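Local coordinates for hypothetical protein (Staphylococcus aureus subsp. aureus, PDB 2ETS) that is of unknown function but adopts a four-helical bundle fold that represents a family of bacterial proteins, at residues K96-R100 against K101-E105; K108-Q111 against Y112-N116. All coordinates share one frame; numbering follows the deposited sequence.

Contact 1: K96-R100 against K101-E105; sequences KRTSR and KLFIE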
loop_
_atom_site.group_PDB
_atom_site.type_symbol
_atom_site.label_atom_id
_atom_site.label_comp_id
_atom_site.label_asym_id
_atom_site.label_seq_id
_atom_site.Cartn_x
_atom_site.Cartn_y
_atom_site.Cartn_z
ATOM N N LYS A 96 6.078 -13.616 -10.079
ATOM C CA LYS A 96 5.869 -15.000 -9.634
ATOM C C LYS A 96 6.939 -15.415 -8.669
ATOM O O LYS A 96 6.680 -16.229 -7.788
ATOM C CB LYS A 96 5.826 -15.991 -10.802
ATOM C CG LYS A 96 7.120 -16.135 -11.633
ATOM C CD LYS A 96 6.884 -17.118 -12.776
ATOM C CE LYS A 96 8.118 -17.337 -13.629
ATOM N NZ LYS A 96 7.823 -18.137 -14.911
ATOM N N ARG A 97 8.129 -14.825 -8.809
ATOM C CA ARG A 97 9.242 -15.197 -7.968
ATOM C C ARG A 97 9.168 -14.512 -6.596
ATOM O O ARG A 97 9.899 -14.857 -5.692
ATOM C CB ARG A 97 10.583 -14.925 -8.675
ATOM N N THR A 98 8.247 -13.581 -6.402
ATOM C CA THR A 98 8.125 -12.950 -5.082
ATOM C C THR A 98 7.865 -14.015 -3.983
ATOM O O THR A 98 6.956 -14.880 -4.094
ATOM C CB THR A 98 7.001 -11.899 -5.089
ATOM O OG1 THR A 98 7.369 -10.798 -5.950
ATOM C CG2 THR A 98 6.681 -11.430 -3.695
ATOM N N SER A 99 8.630 -13.924 -2.904
ATOM C CA SER A 99 8.463 -14.816 -1.746
ATOM C C SER A 99 7.139 -14.650 -1.008
ATOM O O SER A 99 6.841 -13.581 -0.491
ATOM C CB SER A 99 9.583 -14.551 -0.727
ATOM O OG SER A 99 9.281 -15.184 0.507
ATOM N N ARG A 100 6.367 -15.719 -0.899
ATOM C CA ARG A 100 5.088 -15.650 -0.179
ATOM C C ARG A 100 5.287 -15.238 1.281
ATOM O O ARG A 100 4.538 -14.438 1.826
ATOM C CB ARG A 100 4.392 -16.994 -0.212
ATOM C CG ARG A 100 3.104 -17.005 0.595
ATOM C CD ARG A 100 2.319 -18.289 0.378
ATOM N NE ARG A 100 1.926 -18.465 -1.020
ATOM C CZ ARG A 100 0.818 -17.971 -1.583
ATOM N NH1 ARG A 100 -0.023 -17.233 -0.862
ATOM N NH2 ARG A 100 0.553 -18.211 -2.881
ATOM N N LYS A 101 6.298 -15.831 1.901
ATOM C CA LYS A 101 6.622 -15.567 3.278
ATOM C C LYS A 101 6.830 -14.053 3.515
ATOM O O LYS A 101 6.226 -13.469 4.410
ATOM C CB LYS A 101 7.854 -16.411 3.652
ATOM C CG LYS A 101 8.449 -16.122 5.008
ATOM C CD LYS A 101 9.579 -17.117 5.321
ATOM C CE LYS A 101 10.745 -16.483 6.090
ATOM N NZ LYS A 101 10.323 -15.889 7.396
ATOM N N LEU A 102 7.639 -13.424 2.683
ATOM C CA LEU A 102 8.049 -12.028 2.919
ATOM C C LEU A 102 6.954 -11.053 2.463
ATOM O O LEU A 102 6.730 -10.037 3.101
ATOM C CB LEU A 102 9.362 -11.722 2.194
ATOM C CG LEU A 102 10.600 -12.530 2.621
ATOM C CD1 LEU A 102 11.802 -12.130 1.767
ATOM C CD2 LEU A 102 10.928 -12.377 4.085
ATOM N N PHE A 103 6.289 -11.396 1.360
ATOM C CA PHE A 103 5.191 -10.600 0.808
ATOM C C PHE A 103 4.009 -10.524 1.765
ATOM O O PHE A 103 3.506 -9.437 2.068
ATOM C CB PHE A 103 4.748 -11.151 -0.544
ATOM C CG PHE A 103 3.668 -10.328 -1.205
ATOM C CD1 PHE A 103 3.997 -9.233 -1.936
ATOM C CD2 PHE A 103 2.328 -10.630 -1.022
ATOM C CE1 PHE A 103 3.015 -8.459 -2.520
ATOM C CE2 PHE A 103 1.346 -9.886 -1.607
ATOM C CZ PHE A 103 1.672 -8.803 -2.349
ATOM N N ILE A 104 3.606 -11.664 2.299
ATOM C CA ILE A 104 2.452 -11.710 3.182
ATOM C C ILE A 104 2.737 -11.063 4.547
ATOM O O ILE A 104 1.919 -10.345 5.090
ATOM C CB ILE A 104 1.978 -13.157 3.333
ATOM C CG1 ILE A 104 1.512 -13.698 1.960
ATOM C CG2 ILE A 104 0.860 -13.277 4.374
ATOM C CD1 ILE A 104 0.410 -12.924 1.294
ATOM N N GLU A 105 3.915 -11.282 5.079
ATOM C CA GLU A 105 4.316 -10.567 6.255
ATOM C C GLU A 105 4.286 -9.037 6.097
ATOM O O GLU A 105 3.760 -8.327 6.953
ATOM C CB GLU A 105 5.681 -11.082 6.630
ATOM C CG GLU A 105 6.494 -10.298 7.611
ATOM C CD GLU A 105 7.793 -11.059 7.856
ATOM O OE1 GLU A 105 8.794 -10.818 7.114
ATOM O OE2 GLU A 105 7.743 -11.982 8.704
#
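Ser99 and Arg100 meet Leu102, Phe103 and Ile104 as the chain runs extended through Thr98 and Ser99 and then winds into its first helical turn, where Phe103 N bonds to Ser99 O (2.9 Å) and Ile104 N to Arg100 O (3.0 Å). Ser99 O also takes a weak second bond from Leu102 N.

The start of this helix is a worked example of N-capping. The first amides of a helix lack the usual carbonyl one turn back, and Ser99, at the N-cap, supplies a side-chain acceptor instead. Its hydroxyl lies anti to its own backbone N (chi1 167°), which carries OG forward over the turn to accept from Leu102 N at 3.2 Å; the N-H...O angle of 162° makes the bond fairly straight. The isobutyl group of Leu102 lies alongside the cap, its CG 3.6 Å from Ser99 OG.

Thr98 and Phe103 stand at the N' and N4 positions, as in a hydrophobic staple, with the threonine contributing only its methyl. This methyl, CG2 of Thr98, comes to 3.7 Å from Phe103 CB and approaches the ring at a slant. Meanwhile Thr98 OG1 turns to the backbone O of Glu92, so one side chain serves two purposes. One turn along, Arg100 and Ile104 run side by side, Arg100 CG lying 3.9 Å from Ile104 CG1, before the arginine chain bends toward a salt bridge with Glu32.

At this end helix 100-120 meets two others: Phe103 leans on Leu89 and Glu92 of helix 76-92, and its ring stacks with that of Phe31 on helix 12-37.

Contact 2: K108-Q111 against Y112-N116; sequences KSVQ and YDLQN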
loop_
_atom_site.group_PDB
_atom_site.type_symbol
_atom_site.label_atom_id
_atom_site.label_comp_id
_atom_site.label_asym_id
_atom_site.label_seq_id
_atom_site.Cartn_x
_atom_site.Cartn_y
_atom_site.Cartn_z
ATOM N N LYS A 108 0.655 -7.824 5.820
ATOM C CA LYS A 108 -0.073 -7.812 7.094
ATOM C C LYS A 108 0.312 -6.579 7.906
ATOM O O LYS A 108 -0.526 -5.918 8.511
ATOM C CB LYS A 108 0.205 -9.060 7.885
ATOM C CG LYS A 108 -0.198 -10.346 7.139
ATOM C CD LYS A 108 -1.671 -10.545 7.009
ATOM C CE LYS A 108 -2.003 -12.045 6.724
ATOM N NZ LYS A 108 -1.358 -13.019 7.675
ATOM N N SER A 109 1.597 -6.262 7.874
ATOM C CA SER A 109 2.123 -5.112 8.554
ATOM C C SER A 109 1.523 -3.814 8.008
ATOM O O SER A 109 1.155 -2.948 8.763
ATOM C CB SER A 109 3.671 -5.131 8.430
ATOM O OG SER A 109 4.202 -3.835 8.460
ATOM N N VAL A 110 1.439 -3.698 6.687
ATOM C CA VAL A 110 0.794 -2.562 6.028
ATOM C C VAL A 110 -0.705 -2.442 6.377
ATOM O O VAL A 110 -1.173 -1.350 6.740
ATOM C CB VAL A 110 1.020 -2.636 4.503
ATOM C CG1 VAL A 110 0.184 -1.660 3.758
ATOM C CG2 VAL A 110 2.512 -2.375 4.196
ATOM N N GLN A 111 -1.443 -3.549 6.322
ATOM C CA GLN A 111 -2.882 -3.501 6.672
ATOM C C GLN A 111 -2.983 -3.101 8.132
ATOM O O GLN A 111 -3.868 -2.310 8.496
ATOM C CB GLN A 111 -3.631 -4.832 6.386
ATOM C CG GLN A 111 -3.502 -5.278 4.911
ATOM C CD GLN A 111 -4.129 -6.649 4.557
ATOM O OE1 GLN A 111 -3.840 -7.691 5.198
ATOM N NE2 GLN A 111 -4.983 -6.652 3.501
ATOM N N TYR A 112 -2.045 -3.580 8.964
ATOM C CA TYR A 112 -2.092 -3.217 10.372
ATOM C C TYR A 112 -1.934 -1.685 10.577
ATOM O O TYR A 112 -2.754 -1.031 11.223
ATOM C CB TYR A 112 -1.085 -4.036 11.193
ATOM C CG TYR A 112 -0.984 -3.560 12.597
ATOM C CD1 TYR A 112 -0.131 -2.508 12.929
ATOM C CD2 TYR A 112 -1.761 -4.127 13.601
ATOM C CE1 TYR A 112 -0.058 -2.031 14.231
ATOM C CE2 TYR A 112 -1.684 -3.656 14.917
ATOM C CZ TYR A 112 -0.843 -2.610 15.214
ATOM O OH TYR A 112 -0.778 -2.118 16.496
ATOM N N ASP A 113 -0.907 -1.111 9.987
ATOM C CA ASP A 113 -0.721 0.335 10.035
ATOM C C ASP A 113 -1.893 1.139 9.474
ATOM O O ASP A 113 -2.306 2.160 10.030
ATOM C CB ASP A 113 0.513 0.686 9.240
ATOM C CG ASP A 113 1.806 0.302 9.961
ATOM O OD1 ASP A 113 1.772 0.037 11.194
ATOM O OD2 ASP A 113 2.854 0.292 9.275
ATOM N N LEU A 114 -2.380 0.704 8.322
ATOM C CA LEU A 114 -3.496 1.372 7.662
ATOM C C LEU A 114 -4.744 1.423 8.538
ATOM O O LEU A 114 -5.444 2.435 8.573
ATOM C CB LEU A 114 -3.809 0.670 6.338
ATOM C CG LEU A 114 -2.789 0.935 5.219
ATOM C CD1 LEU A 114 -3.177 0.143 4.003
ATOM C CD2 LEU A 114 -2.699 2.421 4.852
ATOM N N GLN A 115 -5.016 0.336 9.253
ATOM C CA GLN A 115 -6.153 0.321 10.163
ATOM C C GLN A 115 -5.998 1.324 11.296
ATOM O O GLN A 115 -6.983 1.954 11.696
ATOM C CB GLN A 115 -6.365 -1.069 10.764
ATOM C CG GLN A 115 -7.028 -2.041 9.861
ATOM C CD GLN A 115 -8.447 -1.594 9.455
ATOM O OE1 GLN A 115 -8.822 -1.735 8.290
ATOM N NE2 GLN A 115 -9.206 -1.015 10.400
ATOM N N ASN A 116 -4.784 1.445 11.837
ATOM C CA ASN A 116 -4.525 2.353 12.933
ATOM C C ASN A 116 -4.703 3.788 12.477
ATOM O O ASN A 116 -5.150 4.662 13.241
ATOM C CB ASN A 116 -3.102 2.164 13.480
ATOM C CG ASN A 116 -2.961 0.921 14.349
ATOM O OD1 ASN A 116 -3.934 0.419 14.915
ATOM N ND2 ASN A 116 -1.747 0.431 14.465
HETATM O O HOH W 1 3.950 -1.370 7.248
#
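Val110 and Leu114, one turn apart on helix 100-120 of the four-helical bundle, exemplify the i to i+4 spacing by which an amphipathic helix gathers its apolar side chains on one flank. Successive backbone bonds set that spacing, among them Leu114 N to Val110 O at 2.9 Å.

The tight part lies on the inward flank. Val110 and Leu114 point the same way, and the CG1 methyl of the valine meets CD1 of the leucine at 3.8 Å. With CG beside its own backbone N (chi1 -74°), Leu114 leans back over the preceding turn, and its CG comes within 3.2 Å of Val110 O. Neighbouring helices close over both residues: Val110 packs on Leu82, Ile86 and Leu89 of helix 76-92 and on Val24 of helix 12-37, Leu114 on Ile21.

The solvent side is looser. Lys108 and Tyr112 send their ends away from each other, and their link is chiefly through the backbone, Tyr112 N to Lys108 O; the tyrosine side chain also touches Tyr73 in a loop. Gln115 folds back only as far as its CG, which lies 3.5 Å from Gln111 O.

Between the two regimes sit Ser109 and Asp113. Asp113 is a buried residue, and its OD1 forms a salt bridge with Lys78, which probably favours its charged form. Asp113 OD2 lies 4.4 Å from Ser109 OG. One water spans the gap, donating to Asp113 OD2 and bonding to Ser109 OG, each at 2.8 Å.

How the contacts relate
Contacts 1 and 2 follow in series along helix 100-120, their centres about 17 Å apart, and illustrate two positions along one helix, its start and its middle. Contact 1 lies at the surface where the helix begins, its centre about 15 Å from the centre of the chain. Contact 2, with its centre about 9 Å from that of the chain, is partly buried regular helix. The two do not touch directly, yet both pack against helices 12-37 and 76-92, with Leu89 reached from each. Neither is tied to a known active site or ligand.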